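Local coordinates for p22 protein (Trypanosoma brucei, PDB 3JV1) that serves as an accessory factor in RNA editing specific for the cytochrome oxidase subunit II transcript and belongs to the Mam33 family, at residues R6-T11 with S176-V181; E54-Q59 with V76-G81; A84-M89 with C102-G107. All blocks are in the same frame, centred on the assembly; numbering follows the deposited sequence.

Contact 1: residues R6-T11 with S176-V181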
loop_
_atom_site.group_PDB
_atom_site.type_symbol
_atom_site.label_atom_id
_atom_site.label_comp_id
_atom_site.label_asym_id
_atom_site.label_seq_id
_atom_site.Cartn_x
_atom_site.Cartn_y
_atom_site.Cartn_z
ATOM N N ARG A 6 -10.848 30.476 18.025
ATOM C CA ARG A 6 -10.529 29.484 19.048
ATOM C C ARG A 6 -9.343 28.620 18.618
ATOM O O ARG A 6 -8.440 28.361 19.411
ATOM C CB ARG A 6 -11.722 28.569 19.294
ATOM C CG ARG A 6 -12.867 29.200 20.060
ATOM C CD ARG A 6 -14.051 28.241 20.139
ATOM N NE ARG A 6 -13.642 26.895 20.537
ATOM C CZ ARG A 6 -14.489 25.908 20.815
ATOM N NH1 ARG A 6 -15.800 26.113 20.739
ATOM N NH2 ARG A 6 -14.024 24.717 21.173
ATOM N N LEU A 7 -9.354 28.168 17.363
ATOM C CA LEU A 7 -8.275 27.327 16.849
ATOM C C LEU A 7 -6.983 28.124 16.766
ATOM O O LEU A 7 -5.893 27.592 17.000
ATOM C CB LEU A 7 -8.631 26.753 15.469
ATOM C CG LEU A 7 -7.578 25.800 14.881
ATOM C CD1 LEU A 7 -7.179 24.761 15.932
ATOM C CD2 LEU A 7 -8.127 25.114 13.635
ATOM N N SER A 8 -7.109 29.404 16.430
ATOM C CA SER A 8 -5.949 30.285 16.345
ATOM C C SER A 8 -5.310 30.422 17.731
ATOM O O SER A 8 -4.096 30.301 17.883
ATOM C CB SER A 8 -6.370 31.666 15.839
ATOM O OG SER A 8 -5.263 32.549 15.822
ATOM N N GLU A 9 -6.139 30.669 18.741
ATOM C CA GLU A 9 -5.662 30.820 20.118
ATOM C C GLU A 9 -5.083 29.519 20.671
ATOM O O GLU A 9 -4.041 29.520 21.325
ATOM C CB GLU A 9 -6.804 31.272 21.029
ATOM C CG GLU A 9 -7.325 32.670 20.763
ATOM C CD GLU A 9 -8.554 32.994 21.605
ATOM O OE1 GLU A 9 -8.463 32.906 22.847
ATOM O OE2 GLU A 9 -9.610 33.335 21.028
ATOM N N ALA A 10 -5.766 28.412 20.403
ATOM C CA ALA A 10 -5.332 27.104 20.884
ATOM C C ALA A 10 -3.965 26.694 20.336
ATOM O O ALA A 10 -3.139 26.153 21.073
ATOM C CB ALA A 10 -6.376 26.050 20.534
ATOM N N THR A 11 -3.722 26.937 19.049
ATOM C CA THR A 11 -2.436 26.570 18.462
ATOM C C THR A 11 -1.307 27.450 19.009
ATOM O O THR A 11 -0.203 26.972 19.261
ATOM C CB THR A 11 -2.473 26.646 16.906
ATOM O OG1 THR A 11 -3.053 27.888 16.493
ATOM C CG2 THR A 11 -3.311 25.496 16.334
ATOM N N SER A 176 2.202 26.876 11.371
ATOM C CA SER A 176 1.567 26.993 10.066
ATOM C C SER A 176 0.042 26.894 10.163
ATOM O O SER A 176 -0.670 27.558 9.405
ATOM C CB SER A 176 2.137 25.951 9.082
ATOM O OG SER A 176 2.073 24.639 9.601
ATOM N N ILE A 177 -0.469 26.086 11.091
ATOM C CA ILE A 177 -1.918 25.978 11.232
ATOM C C ILE A 177 -2.456 27.275 11.823
ATOM O O ILE A 177 -3.522 27.742 11.442
ATOM C CB ILE A 177 -2.336 24.779 12.123
ATOM C CG1 ILE A 177 -2.011 23.465 11.409
ATOM C CG2 ILE A 177 -3.839 24.828 12.403
ATOM C CD1 ILE A 177 -2.224 22.237 12.262
ATOM N N ASN A 178 -1.696 27.854 12.750
ATOM C CA ASN A 178 -2.067 29.117 13.378
ATOM C C ASN A 178 -2.181 30.215 12.313
ATOM O O ASN A 178 -3.163 30.950 12.265
ATOM C CB ASN A 178 -1.006 29.513 14.404
ATOM C CG ASN A 178 -1.284 30.861 15.032
ATOM O OD1 ASN A 178 -2.111 30.982 15.941
ATOM N ND2 ASN A 178 -0.605 31.889 14.538
ATOM N N LYS A 179 -1.169 30.321 11.460
ATOM C CA LYS A 179 -1.175 31.325 10.401
ATOM C C LYS A 179 -2.328 31.081 9.441
ATOM O O LYS A 179 -3.002 32.023 9.024
ATOM C CB LYS A 179 0.141 31.293 9.620
ATOM C CG LYS A 179 1.382 31.592 10.450
ATOM C CD LYS A 179 2.635 31.518 9.592
ATOM C CE LYS A 179 3.901 31.569 10.435
ATOM N NZ LYS A 179 4.025 32.839 11.203
ATOM N N PHE A 180 -2.550 29.812 9.103
ATOM C CA PHE A 180 -3.616 29.415 8.183
ATOM C C PHE A 180 -4.996 29.816 8.692
ATOM O O PHE A 180 -5.808 30.368 7.955
ATOM C CB PHE A 180 -3.588 27.895 7.970
ATOM C CG PHE A 180 -4.532 27.411 6.907
ATOM C CD1 PHE A 180 -4.242 27.608 5.558
ATOM C CD2 PHE A 180 -5.709 26.753 7.252
ATOM C CE1 PHE A 180 -5.110 27.153 4.569
ATOM C CE2 PHE A 180 -6.582 26.297 6.277
ATOM C CZ PHE A 180 -6.282 26.497 4.928
ATOM N N VAL A 181 -5.254 29.530 9.959
ATOM C CA VAL A 181 -6.540 29.840 10.567
ATOM C C VAL A 181 -6.686 31.328 10.895
ATOM O O VAL A 181 -7.759 31.789 11.288
ATOM C CB VAL A 181 -6.741 28.987 11.835
ATOM C CG1 VAL A 181 -8.077 29.299 12.476
ATOM C CG2 VAL A 181 -6.681 27.511 11.460
#
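Leu7 lays its CD2 methyl against CG2 of Val181, 3.5 Å away, the two side chains crossing at about a right angle. They belong to the antiparallel pair that the N-terminal helix 2-18 makes with the end of the long C-terminal helix 152-181, a pairing of terminal helices characteristic of the Mam33 fold, as in human p32. The segment axes approach to 8.6 Å and run at 156° to each other. The anti chi1 of Leu7 (-177°) puts its CG beside CG2 of Val181, whose other methyl, CG1, faces the Leu7 CB. Further along, Thr11 turns its CG2 to the CG2 of Ile177 at 4.0 Å, again crosswise, so branched aliphatic groups fill the apolar side of the interface.

The other side is more polar, and Ser8 and Asn178 there are partly exposed. Small Ser8 suits the place where the backbones come nearest, its CA 5.0 Å from the CA of Asn178. Its hydroxyl hydrogen-bonds to Ser182 at the chain terminus, just beyond the second helical segment. A second subunit covers part of the pair, with its Tyr144 packed on Leu7. Thr11 keeps its hydroxyl close to its own helix: OG1 is 2.9 Å from Leu7 O and 3.0 Å from Ser8 O, and the same OG1 lies 3.3 Å from CB of Asn178.

Contact 2: residues E54-Q59 with V76-G81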
loop_
_atom_site.group_PDB
_atom_site.type_symbol
_atom_site.label_atom_id
_atom_site.label_comp_id
_atom_site.label_asym_id
_atom_site.label_seq_id
_atom_site.Cartn_x
_atom_site.Cartn_y
_atom_site.Cartn_z
ATOM N N GLU A 54 31.536 3.179 -4.875
ATOM C CA GLU A 54 30.135 2.967 -4.543
ATOM C C GLU A 54 29.513 4.155 -3.838
ATOM O O GLU A 54 30.204 5.001 -3.277
ATOM C CB GLU A 54 29.949 1.732 -3.653
ATOM C CG GLU A 54 31.215 0.978 -3.288
ATOM C CD GLU A 54 30.942 -0.205 -2.377
ATOM O OE1 GLU A 54 30.338 -0.014 -1.306
ATOM O OE2 GLU A 54 31.335 -1.333 -2.725
ATOM N N GLU A 55 28.192 4.221 -3.890
ATOM C CA GLU A 55 27.476 5.268 -3.186
ATOM C C GLU A 55 26.571 4.507 -2.233
ATOM O O GLU A 55 26.001 3.484 -2.604
ATOM C CB GLU A 55 26.634 6.124 -4.127
ATOM C CG GLU A 55 25.922 7.253 -3.376
ATOM C CD GLU A 55 25.071 8.107 -4.273
ATOM O OE1 GLU A 55 24.263 7.539 -5.031
ATOM O OE2 GLU A 55 25.202 9.346 -4.219
ATOM N N ILE A 56 26.477 4.979 -0.998
ATOM C CA ILE A 56 25.642 4.329 -0.003
ATOM C C ILE A 56 24.480 5.283 0.247
ATOM O O ILE A 56 24.696 6.453 0.560
ATOM C CB ILE A 56 26.411 4.107 1.318
ATOM C CG1 ILE A 56 27.831 3.587 1.032
ATOM C CG2 ILE A 56 25.630 3.149 2.213
ATOM C CD1 ILE A 56 27.903 2.288 0.265
ATOM N N ILE A 57 23.257 4.787 0.099
ATOM C CA ILE A 57 22.080 5.622 0.281
ATOM C C ILE A 57 21.156 5.072 1.356
ATOM O O ILE A 57 20.822 3.883 1.357
ATOM C CB ILE A 57 21.293 5.738 -1.029
ATOM C CG1 ILE A 57 22.189 6.344 -2.109
ATOM C CG2 ILE A 57 20.045 6.576 -0.819
ATOM C CD1 ILE A 57 21.555 6.399 -3.478
ATOM N N LEU A 58 20.768 5.952 2.276
ATOM C CA LEU A 58 19.875 5.614 3.375
ATOM C C LEU A 58 18.567 6.358 3.158
ATOM O O LEU A 58 18.555 7.584 3.150
ATOM C CB LEU A 58 20.480 6.061 4.708
ATOM C CG LEU A 58 21.392 5.152 5.530
ATOM C CD1 LEU A 58 20.551 4.324 6.485
ATOM C CD2 LEU A 58 22.243 4.280 4.615
ATOM N N GLN A 59 17.475 5.621 2.992
ATOM C CA GLN A 59 16.163 6.237 2.778
ATOM C C GLN A 59 15.180 5.724 3.820
ATOM O O GLN A 59 14.874 4.529 3.830
ATOM C CB GLN A 59 15.601 5.874 1.395
ATOM C CG GLN A 59 16.579 5.944 0.247
ATOM C CD GLN A 59 15.968 5.466 -1.062
ATOM O OE1 GLN A 59 15.377 4.387 -1.125
ATOM N NE2 GLN A 59 16.116 6.265 -2.113
ATOM N N VAL A 76 18.701 0.559 2.799
ATOM C CA VAL A 76 20.087 0.937 2.648
ATOM C C VAL A 76 20.509 0.389 1.295
ATOM O O VAL A 76 20.484 -0.820 1.071
ATOM C CB VAL A 76 20.960 0.338 3.759
ATOM C CG1 VAL A 76 22.437 0.436 3.381
ATOM C CG2 VAL A 76 20.714 1.095 5.054
ATOM N N LEU A 77 20.863 1.279 0.379
ATOM C CA LEU A 77 21.296 0.837 -0.940
ATOM C C LEU A 77 22.793 1.038 -1.129
ATOM O O LEU A 77 23.351 2.063 -0.732
ATOM C CB LEU A 77 20.552 1.592 -2.044
ATOM C CG LEU A 77 19.027 1.463 -2.135
ATOM C CD1 LEU A 77 18.360 2.406 -1.146
ATOM C CD2 LEU A 77 18.585 1.796 -3.552
ATOM N N VAL A 78 23.440 0.037 -1.713
ATOM C CA VAL A 78 24.862 0.108 -2.010
ATOM C C VAL A 78 24.884 -0.019 -3.521
ATOM O O VAL A 78 24.592 -1.079 -4.068
ATOM C CB VAL A 78 25.648 -1.037 -1.344
ATOM C CG1 VAL A 78 27.127 -0.940 -1.724
ATOM C CG2 VAL A 78 25.487 -0.952 0.175
ATOM N N VAL A 79 25.203 1.088 -4.187
ATOM C CA VAL A 79 25.199 1.152 -5.640
ATOM C C VAL A 79 26.586 1.234 -6.247
ATOM O O VAL A 79 27.412 2.049 -5.845
ATOM C CB VAL A 79 24.372 2.373 -6.113
ATOM C CG1 VAL A 79 24.118 2.294 -7.616
ATOM C CG2 VAL A 79 23.060 2.432 -5.342
ATOM N N ASN A 80 26.821 0.398 -7.247
ATOM C CA ASN A 80 28.111 0.349 -7.920
ATOM C C ASN A 80 27.953 -0.356 -9.264
ATOM O O ASN A 80 27.283 -1.388 -9.363
ATOM C CB ASN A 80 29.116 -0.399 -7.032
ATOM C CG ASN A 80 30.547 -0.246 -7.505
ATOM O OD1 ASN A 80 30.892 0.739 -8.148
ATOM N ND2 ASN A 80 31.395 -1.212 -7.165
ATOM N N GLY A 81 28.555 0.221 -10.300
ATOM C CA GLY A 81 28.494 -0.368 -11.629
ATOM C C GLY A 81 27.102 -0.563 -12.200
ATOM O O GLY A 81 26.858 -1.528 -12.917
#
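Strands 54-59 and 76-80 run antiparallel at 162°, with Glu55-Val79 and Ile57-Leu77 as hydrogen-bonded pairs and Ile56-Val78 and Leu58-Val76 as non-hydrogen-bonded pairs between and beyond them. Each hydrogen-bonded pair exchanges two bonds: N to O is 3.0 Å both ways between Glu55 and Val79, and 2.8 Å both ways between Ile57 and Leu77. The bond from Val79 N to Glu55 O is almost straight, 178° at the hydrogen.

On the face of Ile56, Leu58, Val76 and Val78 the contacts are wholly aliphatic at the centre. Leu58 and Val76 lie side by side, pointing the same way, and CG2 of Val76 fits against both methyls of Leu58, nearer to CD1 at 3.5 Å. Ile56 and Val78 are likewise aligned, with CD1 of Ile56 3.9 Å from CG1 of Val78. Beta-branched and leucine residues suit this buried surface, which Trp34 covers over Ile56 and Leu58 while helix 135-146 lies over the valines.

At the strand's start Glu54 holds CG eclipsed with its backbone N (chi1 0°), a strained torsion. Its OE1 rests 3.4 Å from CG1 of Val78 and forms a salt bridge with Arg148, so the charge at this apolar margin is paired. On the other face, that of Glu55, Ile57, Leu77 and Val79, the CB atoms of Ile57 and Leu77 are 4.3 Å apart. Gln59 crosses Leu77 at a slant, with its OE1 3.6 Å from CD1 of Leu77, and gives that face a polar border.

Such regular pairing of consecutive strands is that of a beta hairpin, here one unit of the up-and-down antiparallel sheet that forms the body of the Mam33 fold.

Contact 3: residues A84-M89 with C102-G107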
loop_
_atom_site.group_PDB
_atom_site.type_symbol
_atom_site.label_atom_id
_atom_site.label_comp_id
_atom_site.label_asym_id
_atom_site.label_seq_id
_atom_site.Cartn_x
_atom_site.Cartn_y
_atom_site.Cartn_z
ATOM N N ALA A 84 22.647 -2.551 -7.648
ATOM C CA ALA A 84 22.521 -2.217 -6.241
ATOM C C ALA A 84 22.165 -3.386 -5.336
ATOM O O ALA A 84 21.404 -4.278 -5.706
ATOM C CB ALA A 84 21.493 -1.109 -6.063
ATOM N N LEU A 85 22.744 -3.361 -4.142
ATOM C CA LEU A 85 22.475 -4.348 -3.110
ATOM C C LEU A 85 21.552 -3.518 -2.221
ATOM O O LEU A 85 21.950 -2.453 -1.742
ATOM C CB LEU A 85 23.752 -4.690 -2.341
ATOM C CG LEU A 85 24.102 -6.159 -2.091
ATOM C CD1 LEU A 85 25.338 -6.229 -1.204
ATOM C CD2 LEU A 85 22.939 -6.887 -1.454
ATOM N N VAL A 86 20.325 -3.987 -2.017
ATOM C CA VAL A 86 19.358 -3.255 -1.215
ATOM C C VAL A 86 18.960 -3.976 0.069
ATOM O O VAL A 86 18.365 -5.049 0.030
ATOM C CB VAL A 86 18.089 -2.957 -2.050
ATOM C CG1 VAL A 86 17.143 -2.056 -1.266
ATOM C CG2 VAL A 86 18.485 -2.289 -3.367
ATOM N N PHE A 87 19.293 -3.370 1.203
ATOM C CA PHE A 87 18.990 -3.925 2.518
ATOM C C PHE A 87 17.724 -3.310 3.108
ATOM O O PHE A 87 17.655 -2.092 3.314
ATOM C CB PHE A 87 20.149 -3.661 3.481
ATOM C CG PHE A 87 21.431 -4.360 3.108
ATOM C CD1 PHE A 87 21.734 -5.616 3.635
ATOM C CD2 PHE A 87 22.327 -3.765 2.227
ATOM C CE1 PHE A 87 22.916 -6.263 3.286
ATOM C CE2 PHE A 87 23.518 -4.406 1.870
ATOM C CZ PHE A 87 23.813 -5.659 2.402
ATOM N N GLY A 88 16.727 -4.151 3.365
ATOM C CA GLY A 88 15.494 -3.684 3.966
ATOM C C GLY A 88 15.764 -3.792 5.449
ATOM O O GLY A 88 15.980 -4.895 5.956
ATOM N N MET A 89 15.771 -2.665 6.151
ATOM C CA MET A 89 16.080 -2.699 7.568
ATOM C C MET A 89 15.189 -1.861 8.460
ATOM O O MET A 89 14.332 -1.109 8.002
ATOM C CB MET A 89 17.526 -2.260 7.784
ATOM C CG MET A 89 18.530 -3.013 6.935
ATOM S SD MET A 89 20.151 -2.934 7.653
ATOM C CE MET A 89 20.667 -1.336 7.135
ATOM N N CYS A 102 17.965 -7.690 -0.895
ATOM C CA CYS A 102 17.606 -7.861 -2.293
ATOM C C CYS A 102 18.754 -7.407 -3.168
ATOM O O CYS A 102 19.602 -6.612 -2.748
ATOM C CB CYS A 102 16.392 -6.999 -2.655
ATOM S SG CYS A 102 15.016 -7.138 -1.534
ATOM N N PHE A 103 18.781 -7.927 -4.388
ATOM C CA PHE A 103 19.784 -7.506 -5.341
ATOM C C PHE A 103 19.048 -6.956 -6.552
ATOM O O PHE A 103 18.115 -7.576 -7.052
ATOM C CB PHE A 103 20.688 -8.643 -5.788
ATOM C CG PHE A 103 21.838 -8.171 -6.628
ATOM C CD1 PHE A 103 22.916 -7.523 -6.038
ATOM C CD2 PHE A 103 21.810 -8.299 -8.013
ATOM C CE1 PHE A 103 23.951 -7.005 -6.816
ATOM C CE2 PHE A 103 22.840 -7.782 -8.797
ATOM C CZ PHE A 103 23.911 -7.135 -8.193
ATOM N N ARG A 104 19.464 -5.783 -7.011
ATOM C CA ARG A 104 18.834 -5.163 -8.162
ATOM C C ARG A 104 19.822 -4.967 -9.302
ATOM O O ARG A 104 20.757 -4.177 -9.197
ATOM C CB ARG A 104 18.231 -3.816 -7.756
ATOM C CG ARG A 104 17.175 -3.933 -6.680
ATOM C CD ARG A 104 15.996 -4.764 -7.154
ATOM N NE ARG A 104 14.997 -4.923 -6.101
ATOM C CZ ARG A 104 14.568 -6.095 -5.647
ATOM N NH1 ARG A 104 15.045 -7.230 -6.155
ATOM N NH2 ARG A 104 13.668 -6.132 -4.676
ATOM N N HIS A 105 19.614 -5.699 -10.389
ATOM C CA HIS A 105 20.485 -5.582 -11.550
ATOM C C HIS A 105 20.307 -4.202 -12.177
ATOM O O HIS A 105 21.263 -3.600 -12.671
ATOM C CB HIS A 105 20.146 -6.669 -12.571
ATOM C CG HIS A 105 20.686 -8.017 -12.213
ATOM N ND1 HIS A 105 22.025 -8.326 -12.296
ATOM C CD2 HIS A 105 20.070 -9.130 -11.749
ATOM C CE1 HIS A 105 22.213 -9.572 -11.899
ATOM N NE2 HIS A 105 21.043 -10.082 -11.561
ATOM N N ASP A 106 19.076 -3.708 -12.151
ATOM C CA ASP A 106 18.777 -2.401 -12.710
ATOM C C ASP A 106 18.923 -1.365 -11.602
ATOM O O ASP A 106 17.944 -1.003 -10.949
ATOM C CB ASP A 106 17.351 -2.379 -13.258
ATOM C CG ASP A 106 17.048 -1.119 -14.044
ATOM O OD1 ASP A 106 17.729 -0.098 -13.814
ATOM O OD2 ASP A 106 16.122 -1.149 -14.881
ATOM N N GLY A 107 20.157 -0.907 -11.392
ATOM C CA GLY A 107 20.437 0.079 -10.363
ATOM C C GLY A 107 19.624 1.350 -10.517
ATOM O O GLY A 107 19.221 1.963 -9.532
#
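The beta hairpin of strands 83-92 and 95-104 puts the last strand of the sheet in place by pairing Ala84 with Arg104, Leu85 with Phe103 and Val86 with Cys102. Arg104 N donates to Ala84 O at 2.8 Å, and Ala84 N returns a bond to Arg104 O at 2.9 Å. Val86 and Cys102 exchange a similar pair.

Phe103 has CG anti to the backbone N (chi1 -172°), and one face of its ring lies over Ala84 O, which is 3.6 Å from CD1. Leu85 reaches the same ring atom with CG at 4.3 Å. On the Leu85 side of the sheet, the Phe103 ring also meets Phe180 of the third subunit edge to face, so the outer strand contributes to the trimer interface. Asp106 then N-caps the next helix, its side chain bonded to Leu109 N.

On the opposite face the aliphatic part of Arg104 packs on Val86: its CG meets CG2 of Val86 at 3.9 Å, the chains crossing at about a right angle. The arginine bends at chi2 (-62°), and one face of the guanidinium lies over CB of Cys102, displaced toward its rim. NH1 bonds to Phe103 O at 3.2 Å, from 56° out of the carbonyl plane, and also to Tyr125 O. Main-chain carbonyls thus receive this buried cation, which probably helps it tolerate an otherwise apolar setting.

In the fold
Contacts 2 and 3 share one antiparallel sheet. Their centres are about 9 Å apart, and strands 72-80 and 83-92 join them directly, with Val76 paired to Phe87 and Val78 to Leu85. Contact 1 sits about 42 Å from contact 2, centre to centre, on the other side of the chain's centre, and its sequence loop encloses both. The chemistry follows: backbone hydrogen bonds set the register in the sheet, whereas the helix pair relies on side-chain packing. Contact 3 is buried, contacts 1 and 2 partly buried. All three meet other subunits, the sheet contacts the third and the helix pair the second, so chain termini and sheet both help build the trimer.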